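Local structure of teicoplanin pseudoaglycone deacetylases Orf2 (3DFF) at residues Leu11-His16 with Glu165-Ala170; Leu39-Phe44 with Ala137-Ser142; Ala171-His176 with Gln202-Gly207; Ser142-Phe147 with Lys178-Arg183. The protein is a zinc-dependent deacetylase of teicoplanin biosynthesis that probably hydrolyses the amide-linked acetyl group of the antibiotic's pseudoaglycone. One frame throughout, in Å; residues are numbered along the deposited sequence.

Contact 1: residues Leu11-His16 with Glu165-Ala170; sequences LAISPH and EATRDA. With ZN (zinc ion), chain B.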
loop_
_atom_site.group_PDB
_atom_site.type_symbol
_atom_site.label_atom_id
_atom_site.label_comp_id
_atom_site.label_asym_id
_atom_site.label_seq_id
_atom_site.Cartn_x
_atom_site.Cartn_y
_atom_site.Cartn_z
ATOM N N LEU A 11 -8.814 9.990 3.556
ATOM C CA LEU A 11 -7.428 9.955 3.070
ATOM C C LEU A 11 -6.913 8.525 3.167
ATOM O O LEU A 11 -6.778 8.002 4.277
ATOM C CB LEU A 11 -6.532 10.869 3.911
ATOM C CG LEU A 11 -5.019 10.892 3.617
ATOM C CD1 LEU A 11 -4.728 11.375 2.179
ATOM C CD2 LEU A 11 -4.288 11.729 4.660
ATOM N N ALA A 12 -6.646 7.919 2.012
ATOM C CA ALA A 12 -6.028 6.602 1.969
ATOM C C ALA A 12 -4.531 6.816 1.788
ATOM O O ALA A 12 -4.112 7.658 0.993
ATOM C CB ALA A 12 -6.604 5.767 0.867
ATOM N N ILE A 13 -3.730 6.070 2.538
ATOM C CA ILE A 13 -2.274 6.199 2.416
ATOM C C ILE A 13 -1.683 4.872 1.963
ATOM O O ILE A 13 -1.623 3.916 2.733
ATOM C CB ILE A 13 -1.664 6.678 3.725
ATOM C CG1 ILE A 13 -2.337 7.999 4.171
ATOM C CG2 ILE A 13 -0.146 6.852 3.608
ATOM C CD1 ILE A 13 -1.798 8.544 5.425
ATOM N N SER A 14 -1.286 4.831 0.697
ATOM C CA SER A 14 -0.784 3.607 0.087
ATOM C C SER A 14 0.746 3.575 0.134
ATOM O O SER A 14 1.383 4.566 -0.207
ATOM C CB SER A 14 -1.252 3.551 -1.358
ATOM O OG SER A 14 -0.944 2.291 -1.939
ATOM N N PRO A 15 1.352 2.439 0.527
ATOM C CA PRO A 15 2.823 2.368 0.457
ATOM C C PRO A 15 3.303 2.504 -0.978
ATOM O O PRO A 15 4.151 3.366 -1.256
ATOM C CB PRO A 15 3.168 0.970 1.027
ATOM C CG PRO A 15 1.929 0.458 1.605
ATOM C CD PRO A 15 0.749 1.194 1.030
ATOM N N HIS A 16 2.776 1.671 -1.881
ATOM C CA HIS A 16 3.234 1.626 -3.266
ATOM C C HIS A 16 2.102 1.917 -4.217
ATOM O O HIS A 16 0.935 1.954 -3.825
ATOM C CB HIS A 16 3.771 0.240 -3.624
ATOM C CG HIS A 16 4.909 -0.196 -2.771
ATOM N ND1 HIS A 16 4.858 -1.333 -1.991
ATOM C CD2 HIS A 16 6.142 0.333 -2.594
ATOM C CE1 HIS A 16 6.014 -1.481 -1.370
ATOM N NE2 HIS A 16 6.801 -0.472 -1.702
ATOM N N GLU A 165 5.547 -1.437 6.306
ATOM C CA GLU A 165 5.719 -1.149 7.738
ATOM C C GLU A 165 6.047 0.321 7.985
ATOM O O GLU A 165 5.492 0.915 8.907
ATOM C CB GLU A 165 6.782 -2.065 8.354
ATOM C CG GLU A 165 6.347 -3.513 8.296
ATOM C CD GLU A 165 7.246 -4.462 9.055
ATOM O OE1 GLU A 165 8.388 -4.092 9.394
ATOM O OE2 GLU A 165 6.799 -5.599 9.302
ATOM N N ALA A 166 6.918 0.906 7.172
ATOM C CA ALA A 166 7.242 2.347 7.322
ATOM C C ALA A 166 6.008 3.222 7.120
ATOM O O ALA A 166 5.784 4.177 7.876
ATOM C CB ALA A 166 8.323 2.746 6.340
ATOM N N THR A 167 5.197 2.899 6.114
ATOM C CA THR A 167 3.994 3.668 5.814
ATOM C C THR A 167 3.022 3.583 6.984
ATOM O O THR A 167 2.484 4.602 7.446
ATOM C CB THR A 167 3.332 3.125 4.534
ATOM O OG1 THR A 167 4.232 3.334 3.431
ATOM C CG2 THR A 167 2.014 3.846 4.264
ATOM N N ARG A 168 2.797 2.357 7.451
ATOM C CA ARG A 168 1.825 2.103 8.495
ATOM C C ARG A 168 2.231 2.840 9.759
ATOM O O ARG A 168 1.425 3.573 10.337
ATOM C CB ARG A 168 1.690 0.603 8.750
ATOM C CG ARG A 168 0.786 0.270 9.951
ATOM C CD ARG A 168 1.073 -1.121 10.477
ATOM N NE ARG A 168 2.428 -1.223 11.032
ATOM C CZ ARG A 168 3.084 -2.366 11.201
ATOM N NH1 ARG A 168 2.538 -3.534 10.851
ATOM N NH2 ARG A 168 4.312 -2.342 11.696
ATOM N N ASP A 169 3.489 2.674 10.163
ATOM C CA ASP A 169 3.982 3.282 11.407
ATOM C C ASP A 169 3.897 4.812 11.300
ATOM O O ASP A 169 3.375 5.468 12.196
ATOM C CB ASP A 169 5.412 2.822 11.717
ATOM C CG ASP A 169 5.490 1.336 12.085
ATOM O OD1 ASP A 169 4.439 0.649 12.172
ATOM O OD2 ASP A 169 6.608 0.850 12.341
ATOM N N ALA A 170 4.384 5.370 10.201
ATOM C CA ALA A 170 4.323 6.834 10.004
ATOM C C ALA A 170 2.877 7.346 10.075
ATOM O O ALA A 170 2.607 8.379 10.694
ATOM C CB ALA A 170 4.924 7.213 8.678
HETATM ZN ZN ZN B . 3.221 -2.622 -1.793
HETATM O O HOH W 1 2.986 -2.828 -3.880
HETATM O O HOH W 2 4.234 -4.350 -1.771
#
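Thr167, on the helix that contains 165-170, meets Ile13 of strand 9-14 and Pro15 two residues on, and no hydrogen bond joins the two segments directly. The apolar part of the contact belongs to the methyl group. Thr167 holds CG2 trans to its amide nitrogen, which sets this carbon 3.8 Å from Ile13 CG2, the two side chains lying alongside and pointing opposite ways. Pro15 crosses Thr167 at about a right angle; its CA is 3.4 Å from Thr167 OG1, and its CB also borders that oxygen.

The polar bonds run through neighbouring residues. Thr167 OG1 is hydrogen-bonded to Asp163 O, one turn back in its helix, so the hydroxyl can face a proline without losing its partner. In 11-16, Ser14 OG donates to His16 O over 2.7 Å in the carbonyl plane and also bonds to Ala20 N, bracing the turn after the strand.

His16 ND1 binds zinc at 2.1 Å. Asp19 and His164 are the other protein ligands, and two waters are also bound, at 2.1 and 2.0 Å from zinc. Asp163 OD2 is hydrogen-bonded to His16 NE2, so Asp163 serves both Thr167 and the zinc ligand. The direct contact is thus apolar beside an already bonded hydroxyl, while the bond from Asp163 would orient the imidazole so that ND1 faces the zinc.

Contact 2: residues Leu39-Phe44 with Ala137-Ser142; sequences LVYTVF and ADDIRS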
loop_
_atom_site.group_PDB
_atom_site.type_symbol
_atom_site.label_atom_id
_atom_site.label_comp_id
_atom_site.label_asym_id
_atom_site.label_seq_id
_atom_site.Cartn_x
_atom_site.Cartn_y
_atom_site.Cartn_z
ATOM N N LEU A 39 -9.097 10.988 -1.311
ATOM C CA LEU A 39 -7.734 11.214 -1.802
ATOM C C LEU A 39 -6.859 10.033 -1.441
ATOM O O LEU A 39 -6.788 9.654 -0.276
ATOM C CB LEU A 39 -7.142 12.484 -1.195
ATOM C CG LEU A 39 -5.715 12.891 -1.629
ATOM C CD1 LEU A 39 -5.625 13.140 -3.120
ATOM C CD2 LEU A 39 -5.276 14.109 -0.828
ATOM N N VAL A 40 -6.174 9.490 -2.445
ATOM C CA VAL A 40 -5.269 8.355 -2.237
ATOM C C VAL A 40 -3.849 8.859 -2.436
ATOM O O VAL A 40 -3.448 9.166 -3.564
ATOM C CB VAL A 40 -5.594 7.217 -3.194
ATOM C CG1 VAL A 40 -4.619 6.040 -3.007
ATOM C CG2 VAL A 40 -7.065 6.748 -2.974
ATOM N N TYR A 41 -3.137 8.974 -1.325
ATOM C CA TYR A 41 -1.748 9.444 -1.307
ATOM C C TYR A 41 -0.841 8.236 -1.275
ATOM O O TYR A 41 -0.967 7.405 -0.376
ATOM C CB TYR A 41 -1.525 10.301 -0.058
ATOM C CG TYR A 41 -0.073 10.570 0.314
ATOM C CD1 TYR A 41 0.777 11.262 -0.559
ATOM C CD2 TYR A 41 0.441 10.138 1.534
ATOM C CE1 TYR A 41 2.104 11.512 -0.220
ATOM C CE2 TYR A 41 1.779 10.377 1.895
ATOM C CZ TYR A 41 2.607 11.071 1.003
ATOM O OH TYR A 41 3.920 11.318 1.337
ATOM N N THR A 42 0.075 8.141 -2.239
ATOM C CA THR A 42 1.051 7.054 -2.233
ATOM C C THR A 42 2.397 7.594 -1.759
ATOM O O THR A 42 2.938 8.528 -2.340
ATOM C CB THR A 42 1.184 6.423 -3.616
ATOM O OG1 THR A 42 -0.095 5.909 -4.033
ATOM C CG2 THR A 42 2.220 5.269 -3.589
ATOM N N VAL A 43 2.912 6.989 -0.695
ATOM C CA VAL A 43 4.173 7.368 -0.048
ATOM C C VAL A 43 5.385 7.128 -0.954
ATOM O O VAL A 43 6.156 8.049 -1.226
ATOM C CB VAL A 43 4.347 6.609 1.285
ATOM C CG1 VAL A 43 5.668 6.973 1.992
ATOM C CG2 VAL A 43 3.157 6.897 2.196
ATOM N N PHE A 44 5.557 5.888 -1.414
ATOM C CA PHE A 44 6.774 5.508 -2.139
ATOM C C PHE A 44 6.600 5.640 -3.644
ATOM O O PHE A 44 6.794 4.697 -4.410
ATOM C CB PHE A 44 7.266 4.124 -1.668
ATOM C CG PHE A 44 7.725 4.136 -0.245
ATOM C CD1 PHE A 44 8.987 4.642 0.086
ATOM C CD2 PHE A 44 6.876 3.717 0.783
ATOM C CE1 PHE A 44 9.428 4.704 1.430
ATOM C CE2 PHE A 44 7.306 3.778 2.134
ATOM C CZ PHE A 44 8.589 4.291 2.454
ATOM N N ALA A 137 6.216 10.513 8.300
ATOM C CA ALA A 137 5.262 11.056 9.270
ATOM C C ALA A 137 5.109 12.574 9.093
ATOM O O ALA A 137 4.000 13.093 9.170
ATOM C CB ALA A 137 5.691 10.720 10.668
ATOM N N ASP A 138 6.221 13.264 8.828
ATOM C CA ASP A 138 6.190 14.719 8.580
ATOM C C ASP A 138 5.284 15.033 7.399
ATOM O O ASP A 138 4.417 15.919 7.471
ATOM C CB ASP A 138 7.594 15.273 8.289
ATOM C CG ASP A 138 8.492 15.333 9.516
ATOM O OD1 ASP A 138 8.038 15.043 10.644
ATOM O OD2 ASP A 138 9.690 15.686 9.349
ATOM N N ASP A 139 5.502 14.331 6.285
ATOM C CA ASP A 139 4.712 14.537 5.080
ATOM C C ASP A 139 3.231 14.211 5.287
ATOM O O ASP A 139 2.358 14.931 4.800
ATOM C CB ASP A 139 5.293 13.734 3.907
ATOM C CG ASP A 139 6.507 14.407 3.300
ATOM O OD1 ASP A 139 7.160 15.204 3.995
ATOM O OD2 ASP A 139 6.789 14.153 2.121
ATOM N N ILE A 140 2.943 13.145 6.021
ATOM C CA ILE A 140 1.550 12.808 6.310
ATOM C C ILE A 140 0.897 13.881 7.171
ATOM O O ILE A 140 -0.253 14.240 6.910
ATOM C CB ILE A 140 1.379 11.405 6.940
ATOM C CG1 ILE A 140 1.860 10.325 5.963
ATOM C CG2 ILE A 140 -0.098 11.157 7.303
ATOM C CD1 ILE A 140 2.015 8.945 6.629
ATOM N N ARG A 141 1.630 14.401 8.158
ATOM C CA ARG A 141 1.109 15.497 8.995
ATOM C C ARG A 141 0.758 16.711 8.153
ATOM O O ARG A 141 -0.307 17.308 8.334
ATOM C CB ARG A 141 2.102 15.858 10.090
ATOM C CG ARG A 141 1.945 14.977 11.337
ATOM C CD ARG A 141 2.724 15.522 12.523
ATOM N NE ARG A 141 4.161 15.514 12.258
ATOM C CZ ARG A 141 4.957 14.469 12.472
ATOM N NH1 ARG A 141 4.481 13.349 13.002
ATOM N NH2 ARG A 141 6.242 14.551 12.184
ATOM N N SER A 142 1.624 17.034 7.196
ATOM C CA SER A 142 1.395 18.158 6.288
ATOM C C SER A 142 0.139 17.940 5.460
ATOM O O SER A 142 -0.681 18.845 5.327
ATOM C CB SER A 142 2.614 18.383 5.391
ATOM O OG SER A 142 3.729 18.722 6.190
HETATM O O HOH W 3 5.606 12.865 0.032
#
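One face of the mixed sheet of this Rossmann-like PIG-L fold is covered by helix 126-147, and Tyr41 of strand 37-42 reaches out to meet it through Asp139 and Ile140. The ring carbon CE2 of Tyr41 lies 4.1 Å from Ile140 CG1, approaching obliquely. A chi1 of 165° places CG opposite the amide nitrogen, which carries the phenol away from its strand and across to the helix. At the end of the ring, Tyr41 OH stands 3.8 Å from Asp139 CB, and the two side chains cross at about a right angle, with ring and carboxylate planes 47° apart.

In this helix-on-sheet layer Ile140 lies between Tyr41, Ile13 of the neighbouring strand 9-14 and Ala174 of helix 162-178, filling the seam between two helices and the sheet. Towards the margin of the layer the chemistry turns polar. A single water bridges the segments, 2.6 Å from Tyr41 OH in the plane of the ring, and it donates to Asp139 OD2 over 2.7 Å. The same OD2 takes part in a salt bridge with Arg94, so the carboxylate is held by a charged partner as well as by the water, which would be expected to favour its ionised form. Val43, two residues on from Tyr41, packs on Phe95, a loop residue that Asp139 touches too.

Contact 3: residues Ala171-His176 with Gln202-Gly207; sequences ALFATH and QGFRLG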
loop_
_atom_site.group_PDB
_atom_site.type_symbol
_atom_site.label_atom_id
_atom_site.label_comp_id
_atom_site.label_asym_id
_atom_site.label_seq_id
_atom_site.Cartn_x
_atom_site.Cartn_y
_atom_site.Cartn_z
ATOM N N ALA A 171 1.953 6.635 9.431
ATOM C CA ALA A 171 0.528 7.017 9.495
ATOM C C ALA A 171 -0.031 6.949 10.926
ATOM O O ALA A 171 -0.820 7.826 11.325
ATOM C CB ALA A 171 -0.321 6.165 8.544
ATOM N N LEU A 172 0.368 5.934 11.692
ATOM C CA LEU A 172 -0.091 5.792 13.087
ATOM C C LEU A 172 0.409 6.978 13.909
ATOM O O LEU A 172 -0.364 7.599 14.653
ATOM C CB LEU A 172 0.370 4.475 13.696
ATOM C CG LEU A 172 -0.305 3.235 13.089
ATOM C CD1 LEU A 172 0.214 1.978 13.809
ATOM C CD2 LEU A 172 -1.832 3.266 13.144
ATOM N N PHE A 173 1.690 7.306 13.756
ATOM C CA PHE A 173 2.272 8.423 14.499
ATOM C C PHE A 173 1.605 9.744 14.126
ATOM O O PHE A 173 1.236 10.531 15.017
ATOM C CB PHE A 173 3.794 8.508 14.286
ATOM C CG PHE A 173 4.548 7.272 14.710
ATOM C CD1 PHE A 173 4.100 6.470 15.754
ATOM C CD2 PHE A 173 5.745 6.924 14.070
ATOM C CE1 PHE A 173 4.813 5.337 16.141
ATOM C CE2 PHE A 173 6.452 5.795 14.452
ATOM C CZ PHE A 173 5.984 4.994 15.487
ATOM N N ALA A 174 1.451 9.988 12.827
ATOM C CA ALA A 174 0.903 11.256 12.345
ATOM C C ALA A 174 -0.550 11.405 12.799
ATOM O O ALA A 174 -0.906 12.437 13.356
ATOM C CB ALA A 174 1.023 11.365 10.829
ATOM N N THR A 175 -1.367 10.365 12.602
ATOM C CA THR A 175 -2.791 10.410 12.987
ATOM C C THR A 175 -2.964 10.521 14.498
ATOM O O THR A 175 -3.921 11.150 14.976
ATOM C CB THR A 175 -3.619 9.192 12.468
ATOM O OG1 THR A 175 -3.046 7.966 12.958
ATOM C CG2 THR A 175 -3.739 9.198 10.944
ATOM N N HIS A 176 -2.049 9.926 15.252
ATOM C CA HIS A 176 -2.102 10.027 16.704
ATOM C C HIS A 176 -1.873 11.470 17.136
ATOM O O HIS A 176 -2.662 12.027 17.918
ATOM C CB HIS A 176 -1.068 9.102 17.328
ATOM C CG HIS A 176 -1.081 9.097 18.817
ATOM N ND1 HIS A 176 0.063 8.931 19.564
ATOM C CD2 HIS A 176 -2.096 9.242 19.703
ATOM C CE1 HIS A 176 -0.248 8.962 20.850
ATOM N NE2 HIS A 176 -1.551 9.146 20.958
ATOM N N GLN A 202 4.548 0.296 19.858
ATOM C CA GLN A 202 4.080 0.334 21.248
ATOM C C GLN A 202 3.010 1.405 21.416
ATOM O O GLN A 202 3.134 2.511 20.895
ATOM C CB GLN A 202 5.253 0.580 22.198
ATOM C CG GLN A 202 4.921 0.420 23.692
ATOM C CD GLN A 202 4.809 -1.042 24.168
ATOM O OE1 GLN A 202 4.313 -1.305 25.275
ATOM N NE2 GLN A 202 5.282 -1.984 23.354
ATOM N N GLY A 203 1.951 1.054 22.138
ATOM C CA GLY A 203 0.873 1.987 22.400
ATOM C C GLY A 203 -0.346 1.907 21.508
ATOM O O GLY A 203 -1.374 2.506 21.816
ATOM N N PHE A 204 -0.235 1.193 20.383
ATOM C CA PHE A 204 -1.357 1.008 19.454
ATOM C C PHE A 204 -1.821 -0.441 19.395
ATOM O O PHE A 204 -1.016 -1.353 19.525
ATOM C CB PHE A 204 -0.951 1.403 18.028
ATOM C CG PHE A 204 -0.542 2.840 17.886
ATOM C CD1 PHE A 204 -1.510 3.841 17.657
ATOM C CD2 PHE A 204 0.792 3.202 17.978
ATOM C CE1 PHE A 204 -1.137 5.183 17.525
ATOM C CE2 PHE A 204 1.177 4.536 17.852
ATOM C CZ PHE A 204 0.208 5.528 17.616
ATOM N N ARG A 205 -3.115 -0.636 19.153
ATOM C CA ARG A 205 -3.648 -1.983 18.925
ATOM C C ARG A 205 -4.848 -1.990 18.000
ATOM O O ARG A 205 -5.499 -0.969 17.781
ATOM C CB ARG A 205 -3.986 -2.667 20.245
ATOM C CG ARG A 205 -5.206 -2.103 20.895
ATOM C CD ARG A 205 -5.624 -2.977 22.071
ATOM N NE ARG A 205 -6.793 -2.391 22.711
ATOM C CZ ARG A 205 -8.044 -2.635 22.344
ATOM N NH1 ARG A 205 -8.302 -3.493 21.371
ATOM N NH2 ARG A 205 -9.045 -2.037 22.970
ATOM N N LEU A 206 -5.119 -3.155 17.427
ATOM C CA LEU A 206 -6.249 -3.293 16.529
ATOM C C LEU A 206 -7.540 -3.534 17.277
ATOM O O LEU A 206 -7.582 -4.334 18.206
ATOM C CB LEU A 206 -6.040 -4.470 15.576
ATOM C CG LEU A 206 -4.795 -4.438 14.703
ATOM C CD1 LEU A 206 -4.753 -5.731 13.910
ATOM C CD2 LEU A 206 -4.876 -3.235 13.803
ATOM N N GLY A 207 -8.600 -2.871 16.836
ATOM C CA GLY A 207 -9.930 -3.195 17.326
ATOM C C GLY A 207 -10.489 -4.371 16.552
ATOM O O GLY A 207 -9.770 -5.042 15.790
#
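Phe204, at the start of the edge strand 204-211, drives its ring against three side chains of helix 162-178, each met in a different way. Leu172 takes the face: its CB stands 4.1 Å from the ring centroid and only 11° off the normal, a CH-pi contact placed almost over the middle. His176 takes the rim. Its CB lies in the plane of the phenyl ring, 3.8 Å from Phe204 CZ, and the imidazole receives the edge of Phe204 on its own face in an offset edge-to-face pair, centroids 5.4 Å apart and planes at 83°. For His176 this depends on a CG anti to the backbone N (chi1 -178°), which swings the imidazole out beside the phenyl rim.

Phe173 comes in from a third direction. Its CD1 is 4.1 Å from Phe204 CE2, that carbon lying near the plane of the Phe173 ring, and the two side chains cross at about a right angle. Phe204 also has a cation-pi partner in Arg269 on the adjacent strand 263-269, which His176 touches as well. The shortest approach is Leu172 O, 3.7 Å from Phe204 CZ, a carbonyl beside the ring's C-H rim. With no hydrogen bond, the contact between these segments rests on dispersion and weak aromatic electrostatics.

Contact 4: residues Ser142-Phe147 with Lys178-Arg183; sequences SIIDEF and KNVPVR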
loop_
_atom_site.group_PDB
_atom_site.type_symbol
_atom_site.label_atom_id
_atom_site.label_comp_id
_atom_site.label_asym_id
_atom_site.label_seq_id
_atom_site.Cartn_x
_atom_site.Cartn_y
_atom_site.Cartn_z
ATOM N N SER A 142 1.624 17.034 7.196
ATOM C CA SER A 142 1.395 18.158 6.288
ATOM C C SER A 142 0.139 17.940 5.460
ATOM O O SER A 142 -0.681 18.845 5.327
ATOM C CB SER A 142 2.614 18.383 5.391
ATOM O OG SER A 142 3.729 18.722 6.190
ATOM N N ILE A 143 -0.036 16.723 4.939
ATOM C CA ILE A 143 -1.187 16.395 4.122
ATOM C C ILE A 143 -2.479 16.400 4.953
ATOM O O ILE A 143 -3.516 16.854 4.477
ATOM C CB ILE A 143 -0.980 15.053 3.369
ATOM C CG1 ILE A 143 0.132 15.212 2.333
ATOM C CG2 ILE A 143 -2.255 14.589 2.691
ATOM C CD1 ILE A 143 0.785 13.898 1.946
ATOM N N ILE A 144 -2.404 15.919 6.188
ATOM C CA ILE A 144 -3.544 15.993 7.102
ATOM C C ILE A 144 -3.964 17.457 7.308
ATOM O O ILE A 144 -5.146 17.761 7.279
ATOM C CB ILE A 144 -3.265 15.298 8.451
ATOM C CG1 ILE A 144 -3.270 13.776 8.284
ATOM C CG2 ILE A 144 -4.307 15.672 9.506
ATOM C CD1 ILE A 144 -2.660 13.041 9.454
ATOM N N ASP A 145 -2.997 18.351 7.497
ATOM C CA ASP A 145 -3.318 19.782 7.667
ATOM C C ASP A 145 -3.991 20.364 6.420
ATOM O O ASP A 145 -4.942 21.159 6.507
ATOM C CB ASP A 145 -2.060 20.578 8.026
ATOM C CG ASP A 145 -1.599 20.341 9.452
ATOM O OD1 ASP A 145 -2.426 19.927 10.291
ATOM O OD2 ASP A 145 -0.404 20.584 9.744
ATOM N N GLU A 146 -3.492 19.963 5.260
ATOM C CA GLU A 146 -3.944 20.475 3.981
ATOM C C GLU A 146 -5.301 19.900 3.572
ATOM O O GLU A 146 -6.180 20.628 3.104
ATOM C CB GLU A 146 -2.884 20.159 2.925
ATOM C CG GLU A 146 -3.116 20.763 1.558
ATOM C CD GLU A 146 -1.995 20.404 0.596
ATOM O OE1 GLU A 146 -0.848 20.232 1.063
ATOM O OE2 GLU A 146 -2.265 20.281 -0.615
ATOM N N PHE A 147 -5.481 18.593 3.763
ATOM C CA PHE A 147 -6.685 17.909 3.302
ATOM C C PHE A 147 -7.775 17.790 4.372
ATOM O O PHE A 147 -8.959 17.685 4.043
ATOM C CB PHE A 147 -6.308 16.530 2.750
ATOM C CG PHE A 147 -7.470 15.720 2.258
ATOM C CD1 PHE A 147 -8.156 16.082 1.101
ATOM C CD2 PHE A 147 -7.845 14.554 2.925
ATOM C CE1 PHE A 147 -9.219 15.314 0.636
ATOM C CE2 PHE A 147 -8.914 13.781 2.474
ATOM C CZ PHE A 147 -9.602 14.159 1.333
ATOM N N LYS A 178 -2.130 14.188 15.366
ATOM C CA LYS A 178 -3.202 15.033 14.825
ATOM C C LYS A 178 -4.613 14.692 15.324
ATOM O O LYS A 178 -5.569 15.394 14.996
ATOM C CB LYS A 178 -3.178 15.036 13.286
ATOM C CG LYS A 178 -1.920 15.635 12.667
ATOM C CD LYS A 178 -1.899 17.150 12.793
ATOM C CE LYS A 178 -0.576 17.722 12.314
ATOM N NZ LYS A 178 -0.554 19.205 12.476
ATOM N N ASN A 179 -4.738 13.608 16.089
ATOM C CA ASN A 179 -6.030 13.147 16.608
ATOM C C ASN A 179 -7.055 12.883 15.500
ATOM O O ASN A 179 -8.186 13.372 15.549
ATOM C CB ASN A 179 -6.577 14.143 17.648
ATOM C CG ASN A 179 -7.382 13.471 18.743
ATOM O OD1 ASN A 179 -7.575 12.248 18.742
ATOM N ND2 ASN A 179 -7.875 14.277 19.687
ATOM N N VAL A 180 -6.645 12.111 14.492
ATOM C CA VAL A 180 -7.508 11.714 13.379
ATOM C C VAL A 180 -7.742 10.194 13.446
ATOM O O VAL A 180 -6.780 9.435 13.659
ATOM C CB VAL A 180 -6.858 12.087 12.003
ATOM C CG1 VAL A 180 -7.690 11.599 10.849
ATOM C CG2 VAL A 180 -6.642 13.604 11.876
ATOM N N PRO A 181 -9.008 9.740 13.274
ATOM C CA PRO A 181 -9.288 8.296 13.313
ATOM C C PRO A 181 -8.553 7.605 12.192
ATOM O O PRO A 181 -8.494 8.142 11.088
ATOM C CB PRO A 181 -10.775 8.200 12.982
ATOM C CG PRO A 181 -11.323 9.553 13.174
ATOM C CD PRO A 181 -10.228 10.540 13.046
ATOM N N VAL A 182 -8.070 6.402 12.467
ATOM C CA VAL A 182 -7.326 5.637 11.470
ATOM C C VAL A 182 -7.748 4.165 11.482
ATOM O O VAL A 182 -8.078 3.622 12.530
ATOM C CB VAL A 182 -5.802 5.799 11.680
ATOM C CG1 VAL A 182 -5.338 5.190 12.995
ATOM C CG2 VAL A 182 -5.015 5.246 10.483
ATOM N N ARG A 183 -7.751 3.554 10.297
ATOM C CA ARG A 183 -8.043 2.129 10.151
ATOM C C ARG A 183 -6.941 1.543 9.289
ATOM O O ARG A 183 -6.284 2.282 8.547
ATOM C CB ARG A 183 -9.393 1.888 9.476
ATOM C CG ARG A 183 -10.606 2.464 10.205
ATOM C CD ARG A 183 -11.888 2.150 9.457
ATOM N NE ARG A 183 -12.224 0.727 9.474
ATOM C CZ ARG A 183 -12.854 0.112 10.477
ATOM N NH1 ARG A 183 -13.212 0.790 11.564
ATOM N NH2 ARG A 183 -13.103 -1.188 10.407
#
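Lys178 can be followed outward from the last turn of helix 162-178 onto the neighbouring helix 126-147. Its CB starts 4.0 Å from Ile144 CG2. At CG the same methyl is again a neighbour, with Ile144 CD1 slightly farther off, so the root of the lysine lies alongside the isoleucine, the two running opposite ways. The chain then bends at chi2 (-74°) and runs extended from there, which turns its remaining length away from the isoleucine and towards Asp145. CD lies 3.8 Å from Asp145 OD1, and CE comes closer to that oxygen. NZ ends the run with a salt bridge: it donates to Asp145 OD1 over 3.0 Å, meeting the syn lone pair of OD1, and makes a weaker bond to OD2 at 3.1 Å, so the ammonium sits between both oxygens.

Beneath the lysine, Val180 CG2 reaches Ile144 CG2 at 3.9 Å, and Val180 also rests on Val152 of strand 151-155. An apolar floor therefore lies under an ion pair at the solvent-exposed side. Asn179, with positive phi, ends the helix in a Schellman motif and turns the chain into strand 182-185; this is the helix-to-strand half of a beta-alpha-beta crossover in a Rossmann-like fold, held to helix 126-147.

From the N terminus, strand 9-14 opens the long loop that contact 1 closes at helix 162-178, bringing the turn with His16 beside His164. Contact 2 is nested inside that loop, joining strand 37-42, next to strand 9-14 in the sheet, to helix 126-147. The same helix supplies Ser142-Phe147 to contact 4, which shares Ser142 with contact 2 and crosses contact 1, since 165-170 falls between its segments. Contact 3 follows contacts 1 and 2 in series but crosses contact 4, carrying helix 162-178 to the edge strand 204-211. Together, two neighbouring helices are tied to the sheet from strand 37-42 to the edge strand 204-211.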